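Local coordinates for CBS domain protein (Porphyromonas gingivalis, PDB 2NQW), which is of unknown function but forms the transporter associated (CorC_HlyC) domain of a CBS-domain membrane protein and may bind FAD, at residues 16-21 and 86-91; 51-56 and 74-79. One frame throughout, in Å; residues are numbered along the deposited sequence.

In the fold
Both contacts belong to one antiparallel sheet with helices on one of its faces. Interaction 1 pairs strand 17-20 with strand 84-89. Interaction 2 packs helix 49-57 on strand 72-79, which is the next strand beyond 84-89 in the sheet. Along the chain, interaction 2 is nested inside the loop that interaction 1 closes. Their centres lie about 9 Å apart, and they touch directly. Glu86 OE1 is 2.7 Å from Thr77 OG1, and Lys88 N is 2.8 Å from Gln75 O, both probable hydrogen bonds. Ile89 and Phe74 also meet by their side chains. No ligand site is identified near either contact.

Interaction 1: residues 16-21 and 86-91; sequences SYLFEG and EIKIFP
Ser16, Ile89 and Glu86 bury the most surface where strand 17-20 runs antiparallel to strand 84-89. The pairing joins an early strand of the transporter associated domain to the last strand of its sheet. Two hydrogen-bonded pairs, Tyr17 with Ile89 and Phe19 with Ile87, fix the register. Four backbone bonds hold them; Phe19 N to Ile87 O is 2.8 Å and almost straight, at 176°. Between these pairs Leu18 and Lys88 form a non-hydrogen-bonded pair, with their side chains on the other face of the sheet.

Ser16 touches the second strand through its methylene group. Its CB is 3.3 Å from Ile89 O, the oxygen that also accepts the Tyr17 N bond. The same CB meets Pro91 CD at 3.8 Å and Lys88 CE at 3.9 Å. With chi1 at 71°, OG stands between the backbone N and the carbonyl carbon; its hydrogen-bond partner is Asp14 OD1.

Ile89 touches the Phe19 ring with CD1, 3.8 Å from Phe19 CD2. The two side chains cross at a slant on the face they share with Tyr17 and Ile87.

Glu86 points away overall, yet its CG, anti to the backbone N (chi1 -172°), is 3.6 Å from Phe19 O. The carboxylate lies against Leu18, with OE2 3.7 Å from Leu18 CD1 and OE1 3.8 Å from Leu18 CD2. This contact is apolar on the leucine side; OE1 is hydrogen-bonded to Thr77 OG1 and Gln78 NE2.

Strand 17-20 also pairs with strand 9-11, and strand 84-89 with strand 72-79. Tyr17, Phe19 and Ile89 pack on helix 25-32 through Leu32, Phe19 also reaching Val28. Leu49 of helix 49-57 touches Phe19 and Ile87, and the Phe9 ring stacks on that of Phe19.

Interaction 2: residues 51-56 and 74-79; sequences GLFLEI and FQVTQM
A helix laid across a beta-sheet forms this buried contact of the transporter associated domain. Helix 49-57 crosses strand 72-79 at 115°, with the local axes 10.1 Å apart. No hydrogen bond joins the two segments, and the contact is carried by apolar side chains.

Phe53 and Phe74 bury the most surface. Phe53 CG is anti to the backbone N (chi1 -162°), and the ring beyond it reaches the strand. The ring presents its edge to Phe74, with CD1 3.8 Å from Phe74 CB. Phe74 O also lies at that edge, in the ring plane, 3.8 Å from Phe53 CE1. The two side chains slide past each other in opposite directions.

Val76 CG2 sits over one face of the Phe53 ring, toward its rim. It makes a CH-pi contact, 3.8 Å from the ring centroid and 15° off the normal.

The outer end of the Phe74 ring meets two more helix side chains. Leu52 CD2 is 3.8 Å from Phe74 CZ, and Ile56 CD1 is 4.1 Å from Phe74 CE2. Both cross Phe74 at about a right angle.

Strand 66-69 continues the surface under the helix, with Ala67 touching Phe53 and Ile56. Leu42 of helix 40-43 packs on Ile56. On the other side of strand 72-79, strand 84-89 supplies Ile89 to Phe74 and Ile84 to Val76.

Interaction 1: residues 16-21 and 86-91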
ATOM      1  N   SER A  16       8.589   8.424   4.562  1.00 11.13           N
ATOM      2  CA  SER A  16       7.615   7.644   3.783  1.00  9.82           C
ATOM      3  C   SER A  16       8.318   6.530   3.016  1.00  9.49           C
ATOM      4  O   SER A  16       9.565   6.390   3.057  1.00  9.68           O
ATOM      5  CB  SER A  16       6.862   8.570   2.816  1.00 11.10           C
ATOM      6  OG  SER A  16       7.695   9.015   1.769  1.00 13.16           O
ATOM      7  N   TYR A  17       7.510   5.722   2.325  1.00  8.94           N
ATOM      8  CA  TYR A  17       8.015   4.584   1.578  1.00  9.42           C
ATOM      9  C   TYR A  17       7.356   4.546   0.221  1.00  9.19           C
ATOM     10  O   TYR A  17       6.209   4.933   0.075  1.00 11.21           O
ATOM     11  CB  TYR A  17       7.697   3.257   2.325  1.00  9.35           C
ATOM     12  CG  TYR A  17       8.211   3.284   3.736  1.00  9.24           C
ATOM     13  CD1 TYR A  17       9.570   3.087   4.000  1.00  8.76           C
ATOM     14  CD2 TYR A  17       7.363   3.596   4.784  1.00  9.12           C
ATOM     15  CE1 TYR A  17      10.068   3.159   5.293  1.00  9.78           C
ATOM     16  CE2 TYR A  17       7.841   3.706   6.084  1.00 10.35           C
ATOM     17  CZ  TYR A  17       9.197   3.487   6.323  1.00 10.05           C
ATOM     18  OH  TYR A  17       9.706   3.559   7.613  1.00 12.29           O
ATOM     19  N   LEU A  18       8.063   4.006  -0.752  1.00  9.90           N
ATOM     20  CA  LEU A  18       7.442   3.665  -2.052  1.00 10.20           C
ATOM     21  C   LEU A  18       7.537   2.157  -2.218  1.00  9.96           C
ATOM     22  O   LEU A  18       8.644   1.593  -2.100  1.00 12.00           O
ATOM     23  CB  LEU A  18       8.157   4.346  -3.209  1.00 10.53           C
ATOM     24  CG  LEU A  18       8.095   5.851  -3.206  1.00 11.65           C
ATOM     25  CD1 LEU A  18       8.994   6.426  -4.315  1.00 13.46           C
ATOM     26  CD2 LEU A  18       6.639   6.292  -3.465  1.00 13.93           C
ATOM     27  N   PHE A  19       6.390   1.506  -2.466  1.00  9.77           N
ATOM     28  CA  PHE A  19       6.354   0.047  -2.670  1.00  9.66           C
ATOM     29  C   PHE A  19       5.831  -0.277  -4.049  1.00  9.52           C
ATOM     30  O   PHE A  19       4.890   0.383  -4.539  1.00 10.19           O
ATOM     31  CB  PHE A  19       5.399  -0.606  -1.653  1.00 10.28           C
ATOM     32  CG  PHE A  19       6.056  -0.978  -0.355  1.00  9.70           C
ATOM     33  CD1 PHE A  19       6.520  -2.278  -0.152  1.00 10.68           C
ATOM     34  CD2 PHE A  19       6.257  -0.033   0.642  1.00 10.63           C
ATOM     35  CE1 PHE A  19       7.171  -2.636   1.060  1.00 11.68           C
ATOM     36  CE2 PHE A  19       6.902  -0.373   1.837  1.00 10.55           C
ATOM     37  CZ  PHE A  19       7.349  -1.687   2.040  1.00 10.65           C
ATOM     38  N   GLU A  20       6.336  -1.361  -4.623  1.00 10.09           N
ATOM     39  CA  GLU A  20       5.692  -1.944  -5.794  1.00 11.42           C
ATOM     40  C   GLU A  20       4.255  -2.333  -5.427  1.00 10.59           C
ATOM     41  O   GLU A  20       4.010  -2.901  -4.351  1.00 10.88           O
ATOM     42  CB  GLU A  20       6.474  -3.180  -6.265  1.00 12.47           C
ATOM     43  CG  GLU A  20       7.865  -2.843  -6.751  1.00 14.70           C
ATOM     44  CD  GLU A  20       8.701  -4.070  -7.121  1.00 18.07           C
ATOM     45  OE1 GLU A  20       8.324  -5.210  -6.792  1.00 21.87           O
ATOM     46  OE2 GLU A  20       9.787  -3.863  -7.709  1.00 25.53           O
ATOM     47  N   GLY A  21       3.305  -2.091  -6.337  1.00 10.99           N
ATOM     48  CA  GLY A  21       1.905  -2.404  -6.016  1.00 12.17           C
ATOM     49  C   GLY A  21       1.658  -3.887  -5.781  1.00 11.58           C
ATOM     50  O   GLY A  21       0.799  -4.264  -4.974  1.00 12.62           O
ATOM     51  N   GLU A  86       2.996   1.453  -8.357  1.00 10.49           N
ATOM     52  CA  GLU A  86       3.702   1.957  -7.177  1.00  9.83           C
ATOM     53  C   GLU A  86       2.695   2.638  -6.273  1.00  8.95           C
ATOM     54  O   GLU A  86       1.835   3.394  -6.743  1.00  9.58           O
ATOM     55  CB  GLU A  86       4.777   2.952  -7.569  1.00 10.71           C
ATOM     56  CG  GLU A  86       5.688   3.374  -6.387  1.00 11.79           C
ATOM     57  CD  GLU A  86       6.725   4.365  -6.872  1.00 13.79           C
ATOM     58  OE1 GLU A  86       6.340   5.505  -7.201  1.00 14.75           O
ATOM     59  OE2 GLU A  86       7.929   4.014  -6.917  1.00 15.42           O
ATOM     60  N   ILE A  87       2.839   2.338  -4.980  1.00  9.31           N
ATOM     61  CA  ILE A  87       2.063   2.974  -3.937  1.00  9.58           C
ATOM     62  C   ILE A  87       3.014   3.593  -2.917  1.00  8.58           C
ATOM     63  O   ILE A  87       3.974   2.939  -2.461  1.00  9.61           O
ATOM     64  CB  ILE A  87       1.120   1.953  -3.250  1.00  9.86           C
ATOM     65  CG1 ILE A  87      -0.050   1.641  -4.202  1.00 12.53           C
ATOM     66  CG2 ILE A  87       0.570   2.463  -1.904  1.00 10.81           C
ATOM     67  CD1 ILE A  87      -0.904   0.434  -3.785  1.00 13.28           C
ATOM     68  N   LYS A  88       2.723   4.845  -2.562  1.00  8.51           N
ATOM     69  CA  LYS A  88       3.372   5.510  -1.435  1.00  8.66           C
ATOM     70  C   LYS A  88       2.649   5.161  -0.148  1.00  9.13           C
ATOM     71  O   LYS A  88       1.411   5.247  -0.086  1.00  9.02           O
ATOM     72  CB  LYS A  88       3.312   7.020  -1.640  1.00  9.37           C
ATOM     73  CG  LYS A  88       3.786   7.797  -0.435  1.00  9.96           C
ATOM     74  CD  LYS A  88       3.880   9.305  -0.774  1.00 13.34           C
ATOM     75  CE  LYS A  88       4.158  10.084   0.515  1.00 13.94           C
ATOM     76  NZ  LYS A  88       4.304  11.555   0.212  1.00 15.07           N
ATOM     77  N   ILE A  89       3.433   4.794   0.883  1.00  8.81           N
ATOM     78  CA  ILE A  89       2.907   4.676   2.256  1.00  8.79           C
ATOM     79  C   ILE A  89       3.480   5.887   3.003  1.00  9.26           C
ATOM     80  O   ILE A  89       4.710   6.078   3.043  1.00  9.99           O
ATOM     81  CB  ILE A  89       3.322   3.334   2.907  1.00  9.47           C
ATOM     82  CG1 ILE A  89       2.784   2.162   2.088  1.00 10.16           C
ATOM     83  CG2 ILE A  89       2.854   3.316   4.368  1.00 10.53           C
ATOM     84  CD1 ILE A  89       3.171   0.778   2.625  1.00 11.00           C
ATOM     85  N   PHE A  90       2.591   6.725   3.533  1.00  9.74           N
ATOM     86  CA  PHE A  90       3.034   7.921   4.241  1.00  9.94           C
ATOM     87  C   PHE A  90       3.713   7.543   5.555  1.00 10.21           C
ATOM     88  O   PHE A  90       3.565   6.417   6.051  1.00 10.07           O
ATOM     89  CB  PHE A  90       1.820   8.828   4.492  1.00 10.75           C
ATOM     90  CG  PHE A  90       1.431   9.681   3.314  1.00 11.71           C
ATOM     91  CD1 PHE A  90       1.709  11.039   3.305  1.00 15.44           C
ATOM     92  CD2 PHE A  90       0.808   9.103   2.212  1.00 12.71           C
ATOM     93  CE1 PHE A  90       1.358  11.838   2.202  1.00 17.84           C
ATOM     94  CE2 PHE A  90       0.435   9.871   1.111  1.00 14.20           C
ATOM     95  CZ  PHE A  90       0.721  11.247   1.108  1.00 17.15           C
ATOM     96  N   PRO A  91       4.453   8.495   6.147  1.00 11.05           N
ATOM     97  CA  PRO A  91       5.033   8.171   7.460  1.00 11.46           C
ATOM     98  C   PRO A  91       3.909   7.848   8.440  1.00 12.01           C
ATOM     99  O   PRO A  91       2.845   8.496   8.383  1.00 13.66           O
ATOM    100  CB  PRO A  91       5.733   9.475   7.874  1.00 13.02           C
ATOM    101  CG  PRO A  91       5.871  10.287   6.566  1.00 12.35           C
ATOM    102  CD  PRO A  91       4.708   9.883   5.724  1.00 12.32           C
TER

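Interaction 2: residues 51-56 and 74-79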
ATOM      1  N   GLY A  51      -4.067  -4.675  -3.867  1.00  8.70           N
ATOM      2  CA  GLY A  51      -5.356  -5.278  -3.508  1.00  9.31           C
ATOM      3  C   GLY A  51      -5.990  -4.579  -2.322  1.00  8.45           C
ATOM      4  O   GLY A  51      -7.216  -4.368  -2.308  1.00  9.37           O
ATOM      5  N   LEU A  52      -5.192  -4.226  -1.306  1.00  8.82           N
ATOM      6  CA  LEU A  52      -5.747  -3.513  -0.158  1.00  8.79           C
ATOM      7  C   LEU A  52      -6.314  -2.162  -0.622  1.00  8.58           C
ATOM      8  O   LEU A  52      -7.392  -1.752  -0.187  1.00  9.07           O
ATOM      9  CB  LEU A  52      -4.667  -3.298   0.899  1.00  9.31           C
ATOM     10  CG  LEU A  52      -5.119  -2.527   2.144  1.00 10.48           C
ATOM     11  CD1 LEU A  52      -6.258  -3.246   2.883  1.00 13.10           C
ATOM     12  CD2 LEU A  52      -3.911  -2.351   3.060  1.00 11.45           C
ATOM     13  N   PHE A  53      -5.598  -1.465  -1.511  1.00  8.66           N
ATOM     14  CA  PHE A  53      -6.097  -0.196  -2.027  1.00  8.20           C
ATOM     15  C   PHE A  53      -7.448  -0.391  -2.692  1.00  8.30           C
ATOM     16  O   PHE A  53      -8.402   0.375  -2.419  1.00  8.51           O
ATOM     17  CB  PHE A  53      -5.052   0.378  -3.010  1.00  8.22           C
ATOM     18  CG  PHE A  53      -5.254   1.856  -3.262  1.00  7.70           C
ATOM     19  CD1 PHE A  53      -4.501   2.781  -2.537  1.00  9.36           C
ATOM     20  CD2 PHE A  53      -6.177   2.329  -4.208  1.00  8.86           C
ATOM     21  CE1 PHE A  53      -4.680   4.152  -2.710  1.00  8.98           C
ATOM     22  CE2 PHE A  53      -6.375   3.686  -4.372  1.00  8.62           C
ATOM     23  CZ  PHE A  53      -5.630   4.587  -3.625  1.00  8.96           C
ATOM     24  N   LEU A  54      -7.555  -1.422  -3.550  1.00  8.41           N
ATOM     25  CA  LEU A  54      -8.831  -1.682  -4.232  1.00  8.75           C
ATOM     26  C   LEU A  54      -9.932  -2.064  -3.247  1.00  9.59           C
ATOM     27  O   LEU A  54     -11.108  -1.745  -3.450  1.00 10.05           O
ATOM     28  CB  LEU A  54      -8.674  -2.823  -5.251  1.00  8.94           C
ATOM     29  CG  LEU A  54      -7.704  -2.556  -6.395  1.00  9.93           C
ATOM     30  CD1 LEU A  54      -7.604  -3.766  -7.301  1.00 10.85           C
ATOM     31  CD2 LEU A  54      -8.135  -1.315  -7.207  1.00 11.56           C
ATOM     32  N   GLU A  55      -9.571  -2.792  -2.194  1.00  9.97           N
ATOM     33  CA  GLU A  55     -10.567  -3.230  -1.201  1.00 10.85           C
ATOM     34  C   GLU A  55     -11.110  -2.033  -0.426  1.00 10.95           C
ATOM     35  O   GLU A  55     -12.301  -2.015  -0.052  1.00 12.13           O
ATOM     36  CB  GLU A  55      -9.906  -4.204  -0.219  1.00 12.11           C
ATOM     37  CG  GLU A  55     -10.880  -4.967   0.660  1.00 16.59           C
ATOM     38  CD  GLU A  55     -11.647  -6.058  -0.034  1.00 21.51           C
ATOM     39  OE1 GLU A  55     -11.324  -6.457  -1.150  1.00 22.78           O
ATOM     40  OE2 GLU A  55     -12.578  -6.602   0.606  1.00 29.45           O
ATOM     41  N   ILE A  56     -10.247  -1.040  -0.170  1.00  9.52           N
ATOM     42  CA  ILE A  56     -10.713   0.173   0.503  1.00 10.02           C
ATOM     43  C   ILE A  56     -11.587   1.039  -0.414  1.00 10.62           C
ATOM     44  O   ILE A  56     -12.648   1.540  -0.002  1.00 11.87           O
ATOM     45  CB  ILE A  56      -9.525   1.008   1.047  1.00  9.76           C
ATOM     46  CG1 ILE A  56      -8.749   0.225   2.126  1.00 10.84           C
ATOM     47  CG2 ILE A  56      -9.969   2.354   1.584  1.00 10.76           C
ATOM     48  CD1 ILE A  56      -7.352   0.812   2.390  1.00 11.11           C
ATOM     49  N   PHE A  74      -2.261   5.746   1.985  1.00  8.35           N
ATOM     50  CA  PHE A  74      -1.678   5.219   0.751  1.00  8.72           C
ATOM     51  C   PHE A  74      -1.987   6.152  -0.400  1.00  8.47           C
ATOM     52  O   PHE A  74      -3.064   6.770  -0.431  1.00  9.24           O
ATOM     53  CB  PHE A  74      -2.372   3.888   0.411  1.00  8.73           C
ATOM     54  CG  PHE A  74      -2.317   2.865   1.526  1.00  9.15           C
ATOM     55  CD1 PHE A  74      -1.112   2.275   1.879  1.00  9.41           C
ATOM     56  CD2 PHE A  74      -3.456   2.495   2.237  1.00 11.69           C
ATOM     57  CE1 PHE A  74      -1.044   1.351   2.910  1.00  9.68           C
ATOM     58  CE2 PHE A  74      -3.390   1.540   3.283  1.00 10.78           C
ATOM     59  CZ  PHE A  74      -2.168   0.958   3.586  1.00  9.08           C
ATOM     60  N   GLN A  75      -1.066   6.267  -1.351  1.00  8.56           N
ATOM     61  CA  GLN A  75      -1.346   7.049  -2.543  1.00  8.93           C
ATOM     62  C   GLN A  75      -0.810   6.275  -3.758  1.00  8.29           C
ATOM     63  O   GLN A  75       0.315   5.751  -3.740  1.00  8.79           O
ATOM     64  CB  GLN A  75      -0.645   8.409  -2.464  1.00  9.62           C
ATOM     65  CG  GLN A  75      -0.853   9.304  -3.704  1.00 12.09           C
ATOM     66  CD  GLN A  75      -0.184  10.653  -3.494  1.00 14.60           C
ATOM     67  OE1 GLN A  75      -0.104  11.139  -2.360  1.00 20.31           O
ATOM     68  NE2 GLN A  75       0.229  11.284  -4.564  1.00 17.90           N
ATOM     69  N   VAL A  76      -1.630   6.203  -4.818  1.00  8.50           N
ATOM     70  CA  VAL A  76      -1.150   5.569  -6.066  1.00  8.74           C
ATOM     71  C   VAL A  76      -0.237   6.586  -6.732  1.00  9.35           C
ATOM     72  O   VAL A  76      -0.708   7.633  -7.178  1.00 10.27           O
ATOM     73  CB  VAL A  76      -2.316   5.203  -7.005  1.00  8.83           C
ATOM     74  CG1 VAL A  76      -1.795   4.706  -8.349  1.00 10.10           C
ATOM     75  CG2 VAL A  76      -3.153   4.139  -6.349  1.00 10.83           C
ATOM     76  N   THR A  77       1.060   6.264  -6.826  1.00  9.32           N
ATOM     77  CA  THR A  77       1.991   7.217  -7.431  1.00  9.81           C
ATOM     78  C   THR A  77       2.314   6.868  -8.886  1.00 10.34           C
ATOM     79  O   THR A  77       2.702   7.755  -9.639  1.00 11.62           O
ATOM     80  CB  THR A  77       3.292   7.280  -6.626  1.00 10.43           C
ATOM     81  OG1 THR A  77       3.789   5.944  -6.465  1.00 11.96           O
ATOM     82  CG2 THR A  77       3.020   7.953  -5.261  1.00 11.78           C
ATOM     83  N   GLN A  78       2.174   5.595  -9.264  1.00  9.82           N
ATOM     84  CA  GLN A  78       2.418   5.201 -10.669  1.00 10.07           C
ATOM     85  C   GLN A  78       1.476   4.087 -11.064  1.00  9.79           C
ATOM     86  O   GLN A  78       1.180   3.193 -10.252  1.00 10.55           O
ATOM     87  CB  GLN A  78       3.848   4.702 -10.874  1.00 11.46           C
ATOM     88  CG  GLN A  78       4.915   5.751 -10.582  1.00 13.04           C
ATOM     89  CD  GLN A  78       6.274   5.256 -11.019  1.00 16.17           C
ATOM     90  OE1 GLN A  78       6.480   4.931 -12.207  1.00 19.06           O
ATOM     91  NE2 GLN A  78       7.199   5.189 -10.086  1.00 18.60           N
HETATM   92  N   MSE A  79       1.039   4.135 -12.332  1.00 10.55           N
HETATM   93  CA  MSE A  79       0.297   3.048 -12.953  1.00 10.54           C
HETATM   94  C   MSE A  79       0.892   2.801 -14.314  1.00 11.37           C
HETATM   95  O   MSE A  79       1.464   3.720 -14.904  1.00 12.07           O
HETATM   96  CB  MSE A  79      -1.184   3.408 -13.161  1.00 10.28           C
HETATM   97  CG  MSE A  79      -1.956   3.476 -11.847  1.00 10.06           C
HETATM   98 SE   MSE A  79      -3.855   3.715 -12.049  1.00 14.44          SE
HETATM   99  CE  MSE A  79      -4.261   2.020 -12.893  1.00 11.05           C
TER